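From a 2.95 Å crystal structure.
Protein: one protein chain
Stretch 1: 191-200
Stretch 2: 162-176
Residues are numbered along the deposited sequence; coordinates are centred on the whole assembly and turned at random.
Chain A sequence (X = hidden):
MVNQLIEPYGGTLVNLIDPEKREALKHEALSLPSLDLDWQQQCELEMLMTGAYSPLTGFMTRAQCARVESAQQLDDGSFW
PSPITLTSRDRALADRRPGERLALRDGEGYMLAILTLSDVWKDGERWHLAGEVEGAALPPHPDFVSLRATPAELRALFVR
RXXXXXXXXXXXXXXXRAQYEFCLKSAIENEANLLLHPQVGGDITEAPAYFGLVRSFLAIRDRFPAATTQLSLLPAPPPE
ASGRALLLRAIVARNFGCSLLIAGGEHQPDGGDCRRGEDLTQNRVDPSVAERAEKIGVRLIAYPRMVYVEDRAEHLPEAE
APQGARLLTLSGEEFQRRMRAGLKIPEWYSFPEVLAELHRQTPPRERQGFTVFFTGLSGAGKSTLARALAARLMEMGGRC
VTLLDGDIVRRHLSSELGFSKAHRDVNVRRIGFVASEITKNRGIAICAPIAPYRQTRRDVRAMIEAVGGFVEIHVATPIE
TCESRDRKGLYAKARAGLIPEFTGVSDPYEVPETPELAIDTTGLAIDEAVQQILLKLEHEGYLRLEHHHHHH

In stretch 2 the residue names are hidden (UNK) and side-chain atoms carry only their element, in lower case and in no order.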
# COMPACT_ATOMS: atom_id res chain seq x y z
N GLU A 191 38.69 -8.05 -6.76
CA GLU A 191 38.55 -7.34 -8.02
C GLU A 191 38.15 -8.30 -9.15
O GLU A 191 38.79 -8.35 -10.22
CB GLU A 191 39.84 -6.60 -8.37
CG GLU A 191 40.20 -5.48 -7.39
CD GLU A 191 41.40 -4.66 -7.84
OE1 GLU A 191 41.45 -4.27 -9.03
OE2 GLU A 191 42.29 -4.41 -7.00
N ALA A 192 37.07 -9.06 -8.88
CA ALA A 192 36.61 -10.10 -9.79
C ALA A 192 35.15 -9.96 -10.21
O ALA A 192 34.32 -9.40 -9.47
CB ALA A 192 36.86 -11.48 -9.16
N ASN A 193 34.85 -10.47 -11.40
CA ASN A 193 33.47 -10.68 -11.84
C ASN A 193 32.92 -11.95 -11.22
O ASN A 193 33.68 -12.79 -10.73
CB ASN A 193 33.38 -10.74 -13.36
CG ASN A 193 34.03 -9.54 -14.04
OD1 ASN A 193 33.36 -8.59 -14.44
ND2 ASN A 193 35.36 -9.58 -14.18
N LEU A 194 31.59 -12.09 -11.18
CA LEU A 194 30.98 -13.19 -10.45
C LEU A 194 30.16 -14.03 -11.38
O LEU A 194 29.37 -13.50 -12.17
CB LEU A 194 30.08 -12.66 -9.34
CG LEU A 194 29.31 -13.72 -8.58
CD1 LEU A 194 30.27 -14.57 -7.80
CD2 LEU A 194 28.26 -13.09 -7.66
N LEU A 195 30.37 -15.35 -11.26
CA LEU A 195 29.64 -16.35 -12.01
C LEU A 195 28.78 -17.23 -11.07
O LEU A 195 29.29 -17.98 -10.22
CB LEU A 195 30.60 -17.21 -12.84
CG LEU A 195 29.93 -18.40 -13.55
CD1 LEU A 195 28.97 -17.88 -14.62
CD2 LEU A 195 30.93 -19.34 -14.18
N LEU A 196 27.47 -17.10 -11.19
CA LEU A 196 26.57 -17.98 -10.45
C LEU A 196 26.39 -19.21 -11.31
O LEU A 196 25.85 -19.13 -12.44
CB LEU A 196 25.24 -17.29 -10.22
CG LEU A 196 25.36 -15.96 -9.46
CD1 LEU A 196 24.05 -15.20 -9.45
CD2 LEU A 196 25.84 -16.22 -8.04
N HIS A 197 26.87 -20.33 -10.79
CA HIS A 197 27.03 -21.55 -11.58
C HIS A 197 26.38 -22.71 -10.87
O HIS A 197 27.06 -23.61 -10.43
CB HIS A 197 28.54 -21.81 -11.75
CG HIS A 197 28.93 -22.38 -13.07
ND1 HIS A 197 28.14 -22.30 -14.20
CD2 HIS A 197 30.08 -23.00 -13.46
CE1 HIS A 197 28.76 -22.87 -15.22
NE2 HIS A 197 29.94 -23.30 -14.80
N PRO A 198 25.05 -22.71 -10.73
CA PRO A 198 24.37 -23.75 -9.93
C PRO A 198 24.43 -25.15 -10.55
O PRO A 198 24.12 -25.31 -11.74
CB PRO A 198 22.90 -23.29 -9.90
CG PRO A 198 22.89 -21.92 -10.44
CD PRO A 198 24.09 -21.78 -11.34
N GLN A 199 24.79 -26.16 -9.75
CA GLN A 199 24.78 -27.53 -10.24
C GLN A 199 23.37 -27.98 -10.65
O GLN A 199 22.40 -27.82 -9.91
CB GLN A 199 25.42 -28.47 -9.23
CG GLN A 199 26.87 -28.72 -9.53
CD GLN A 199 27.74 -28.63 -8.29
OE1 GLN A 199 27.25 -28.59 -7.16
NE2 GLN A 199 29.06 -28.60 -8.50
N VAL A 200 23.24 -28.52 -11.86
CA VAL A 200 21.91 -28.68 -12.41
C VAL A 200 21.51 -30.08 -12.93
O VAL A 200 20.43 -30.27 -13.49
CB VAL A 200 21.71 -27.71 -13.57
CG1 VAL A 200 20.98 -28.37 -14.73
CG2 VAL A 200 20.97 -26.48 -13.09
N UNK A 162 34.18 -8.78 -22.00
CA UNK A 162 35.45 -8.17 -21.63
C UNK A 162 35.98 -8.59 -20.27
O UNK A 162 36.86 -7.94 -19.73
N UNK A 163 35.45 -9.68 -19.72
CA UNK A 163 35.81 -10.16 -18.40
C UNK A 163 37.15 -10.87 -18.46
O UNK A 163 37.52 -11.39 -19.50
c UNK A 163 30.33 -11.95 -15.05
c UNK A 163 30.34 -10.72 -15.66
n UNK A 163 31.71 -9.26 -17.16
c UNK A 163 31.45 -10.39 -16.45
c UNK A 163 34.77 -11.18 -17.94
c UNK A 163 32.93 -9.41 -17.78
c UNK A 163 32.53 -11.27 -16.63
c UNK A 163 32.52 -12.51 -15.99
c UNK A 163 33.47 -10.62 -17.47
c UNK A 163 31.42 -12.84 -15.21
N UNK A 164 37.87 -10.91 -17.34
CA UNK A 164 39.13 -11.67 -17.27
C UNK A 164 39.21 -12.57 -16.03
O UNK A 164 39.34 -13.79 -16.10
c UNK A 164 42.43 -7.06 -16.97
n UNK A 164 43.71 -7.42 -17.06
c UNK A 164 41.79 -9.00 -18.37
n UNK A 164 42.10 -5.97 -16.26
c UNK A 164 40.33 -10.71 -17.24
n UNK A 164 41.50 -7.80 -17.58
c UNK A 164 40.59 -9.93 -18.52
N UNK A 165 39.13 -11.93 -14.87
CA UNK A 165 39.27 -12.58 -13.57
C UNK A 165 37.86 -12.80 -13.03
O UNK A 165 37.06 -11.85 -12.99
c UNK A 165 40.61 -10.87 -10.41
c UNK A 165 42.84 -10.84 -9.45
n UNK A 165 43.66 -11.11 -8.45
c UNK A 165 40.05 -11.61 -12.66
n UNK A 165 43.28 -10.27 -10.57
n UNK A 165 41.56 -11.14 -9.35
c UNK A 165 40.38 -12.09 -11.29
N UNK A 166 37.56 -14.05 -12.62
CA UNK A 166 36.19 -14.47 -12.32
C UNK A 166 36.11 -15.44 -11.14
O UNK A 166 36.71 -16.52 -11.17
c UNK A 166 35.61 -14.18 -14.77
c UNK A 166 35.32 -14.86 -16.10
c UNK A 166 34.11 -15.48 -13.29
c UNK A 166 35.54 -15.12 -13.56
N UNK A 167 35.36 -15.03 -10.11
CA UNK A 167 34.95 -15.94 -9.05
C UNK A 167 33.72 -16.72 -9.51
O UNK A 167 32.76 -16.15 -10.04
c UNK A 167 34.60 -16.07 -6.55
c UNK A 167 35.08 -13.26 -6.30
c UNK A 167 35.36 -13.94 -7.61
c UNK A 167 34.53 -15.18 -7.79
N UNK A 168 33.74 -18.02 -9.26
CA UNK A 168 32.60 -18.87 -9.53
C UNK A 168 31.99 -19.35 -8.24
O UNK A 168 32.71 -19.56 -7.26
c UNK A 168 33.01 -20.05 -10.37
N UNK A 169 30.68 -19.50 -8.25
CA UNK A 169 29.94 -20.04 -7.12
C UNK A 169 29.09 -21.14 -7.75
O UNK A 169 28.20 -20.88 -8.58
n UNK A 169 26.32 -20.25 -4.44
c UNK A 169 27.20 -19.95 -3.45
c UNK A 169 28.14 -19.41 -5.45
c UNK A 169 29.08 -18.93 -6.48
c UNK A 169 29.40 -19.00 -3.24
c UNK A 169 29.28 -19.14 -1.89
c UNK A 169 26.89 -19.93 -5.65
c UNK A 169 27.09 -20.09 -2.09
c UNK A 169 28.36 -19.41 -4.05
c UNK A 169 28.13 -19.68 -1.32
N UNK A 170 29.41 -22.39 -7.41
CA UNK A 170 28.76 -23.53 -8.02
C UNK A 170 27.65 -24.07 -7.17
O UNK A 170 27.71 -25.20 -6.71
n UNK A 170 32.67 -24.46 -10.70
c UNK A 170 31.92 -24.97 -9.75
c UNK A 170 29.80 -24.61 -8.31
c UNK A 170 30.48 -24.44 -9.67
o UNK A 170 32.34 -25.82 -8.97
N UNK A 171 26.61 -23.27 -6.97
CA UNK A 171 25.55 -23.56 -6.01
C UNK A 171 24.92 -24.94 -6.14
O UNK A 171 24.75 -25.45 -7.25
c UNK A 171 24.49 -22.49 -6.07
N UNK A 172 24.57 -25.53 -5.01
CA UNK A 172 23.81 -26.77 -4.99
C UNK A 172 22.47 -26.56 -4.30
O UNK A 172 21.67 -27.50 -4.20
n UNK A 172 29.38 -27.37 -3.30
n UNK A 172 28.17 -26.99 -1.37
c UNK A 172 28.28 -27.54 -2.58
n UNK A 172 27.29 -28.28 -3.08
c UNK A 172 24.59 -27.89 -4.31
c UNK A 172 24.94 -27.59 -2.87
c UNK A 172 26.03 -28.54 -2.39
N UNK A 173 22.23 -25.34 -3.82
CA UNK A 173 20.99 -25.00 -3.13
C UNK A 173 20.74 -23.51 -3.17
O UNK A 173 21.67 -22.73 -3.37
o UNK A 173 22.87 -24.71 1.39
c UNK A 173 21.06 -25.46 -1.70
c UNK A 173 22.21 -24.84 -0.92
n UNK A 173 20.65 -24.95 0.97
c UNK A 173 21.94 -24.83 0.59
N UNK A 174 19.48 -23.08 -2.95
CA UNK A 174 19.12 -21.68 -3.17
C UNK A 174 19.95 -20.75 -2.35
O UNK A 174 20.50 -21.13 -1.32
c UNK A 174 17.18 -22.97 -2.79
c UNK A 174 18.35 -23.87 -2.47
c UNK A 174 17.67 -21.60 -2.71
N UNK A 175 20.03 -19.52 -2.82
CA UNK A 175 20.83 -18.47 -2.24
C UNK A 175 19.93 -17.47 -1.53
O UNK A 175 18.93 -17.03 -2.10
s UNK A 175 23.64 -16.10 -4.18
c UNK A 175 21.61 -17.78 -3.36
c UNK A 175 24.85 -17.42 -4.19
c UNK A 175 22.51 -16.66 -2.90
N UNK A 176 20.28 -17.13 -0.29
CA UNK A 176 19.62 -16.06 0.44
C UNK A 176 20.57 -14.90 0.70
O UNK A 176 21.65 -14.86 0.14
c UNK A 176 18.12 -17.75 1.56
n UNK A 176 16.81 -17.58 1.18
c UNK A 176 19.06 -16.59 1.74
c UNK A 176 18.30 -19.08 1.74
n UNK A 176 17.10 -19.69 1.44
c UNK A 176 16.22 -18.76 1.11

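Position 162 has no side-chain atoms and touches nothing on stretch 1, so it is Gly162. It is the first residue after a helix to leave helical geometry, and its positive phi of 71° is one that glycine adopts easily.

Position 163 carries one carbon and then fused five- and six-membered rings holding eight carbons and one nitrogen. Asn193 CB lies 3.3 Å from the centroid of the six-membered ring, nearly along its normal, a CH-pi contact for which a broad flat face is well suited. The indole identifies Trp163.

Position 164 shows three carbons, a nitrogen, and a carbon bearing two more nitrogens; these atoms barely meet stretch 1. It is Arg164, its guanidinium hydrogen-bonded elsewhere in the structure.

Position 165 has the same inventory, with a carbon 3.1 Å from Glu191 O. This is Arg165, which passes beside Glu191 and Ala192, just ahead of the strand; its partly exposed setting suits a charged end. Arg165 O accepts two hydrogen bonds, from Asn193 N and Asn193 ND2, each 3.1 Å long.

Position 166 has four carbons, forked at the first, with one arm two carbons long; one of them packs 3.9 Å from Leu195 CB. It is Ile166, buried, and branching at CB is well tolerated in an extended strand.

Position 167 repeats that fork, pointing to the opposite face of the sheet. One carbon reaches 3.3 Å from Ala192 CB, and CB lies 4.3 Å from Leu194 CD1. This is Ile167, likewise buried.

Position 168 has a single carbon, its CB 4.4 Å from Leu195 CD2, hence Ala168. This small apolar group sits on the same face as Ile166.

At 169 a carbon leads to another fused ring pair with eight carbons and one nitrogen. It shares a face with Leu196, but the end of the side chain leads away from stretch 1. This is Trp169, partly exposed.

Position 170 has three carbons, the last bearing one oxygen and one nitrogen; a carbon lies 3.9 Å from His197 CB. It is Gln170, buried, with its amide oxygen hydrogen-bonded elsewhere in the structure.

At 171 the one carbon, CB, meets Pro198 CB at 4.2 Å, marking Ala171.

Position 172 matches 164 in its atoms, and its CB is 4.0 Å from Gln199 OE1. It is Arg172, whose exposed setting suits the charge.

Position 173, three carbons ending in an oxygen and a nitrogen, is exposed Gln173. At 174, three carbons close onto the backbone nitrogen, making Pro174. Neither touches stretch 1.

Position 175 is an unbranched chain of two carbons, sulfur and carbon, the last 4.2 Å from Leu196 CD2: Met175.

At 176, out of reach of stretch 1, a carbon precedes a five-membered ring with two nitrogens: His176, the N-cap position before a helix.

The contact is a parallel pairing. Backbone hydrogen bonds alternate from Asn193 N to Arg165 O through His197 N to Trp169 O, and Gln199 N to Ala171 O (2.6 Å) extends the link beyond the strands, while apolar side chains pack on both faces.

Stretch 2, residues 162-176: GWRRIIAWQARQPMH
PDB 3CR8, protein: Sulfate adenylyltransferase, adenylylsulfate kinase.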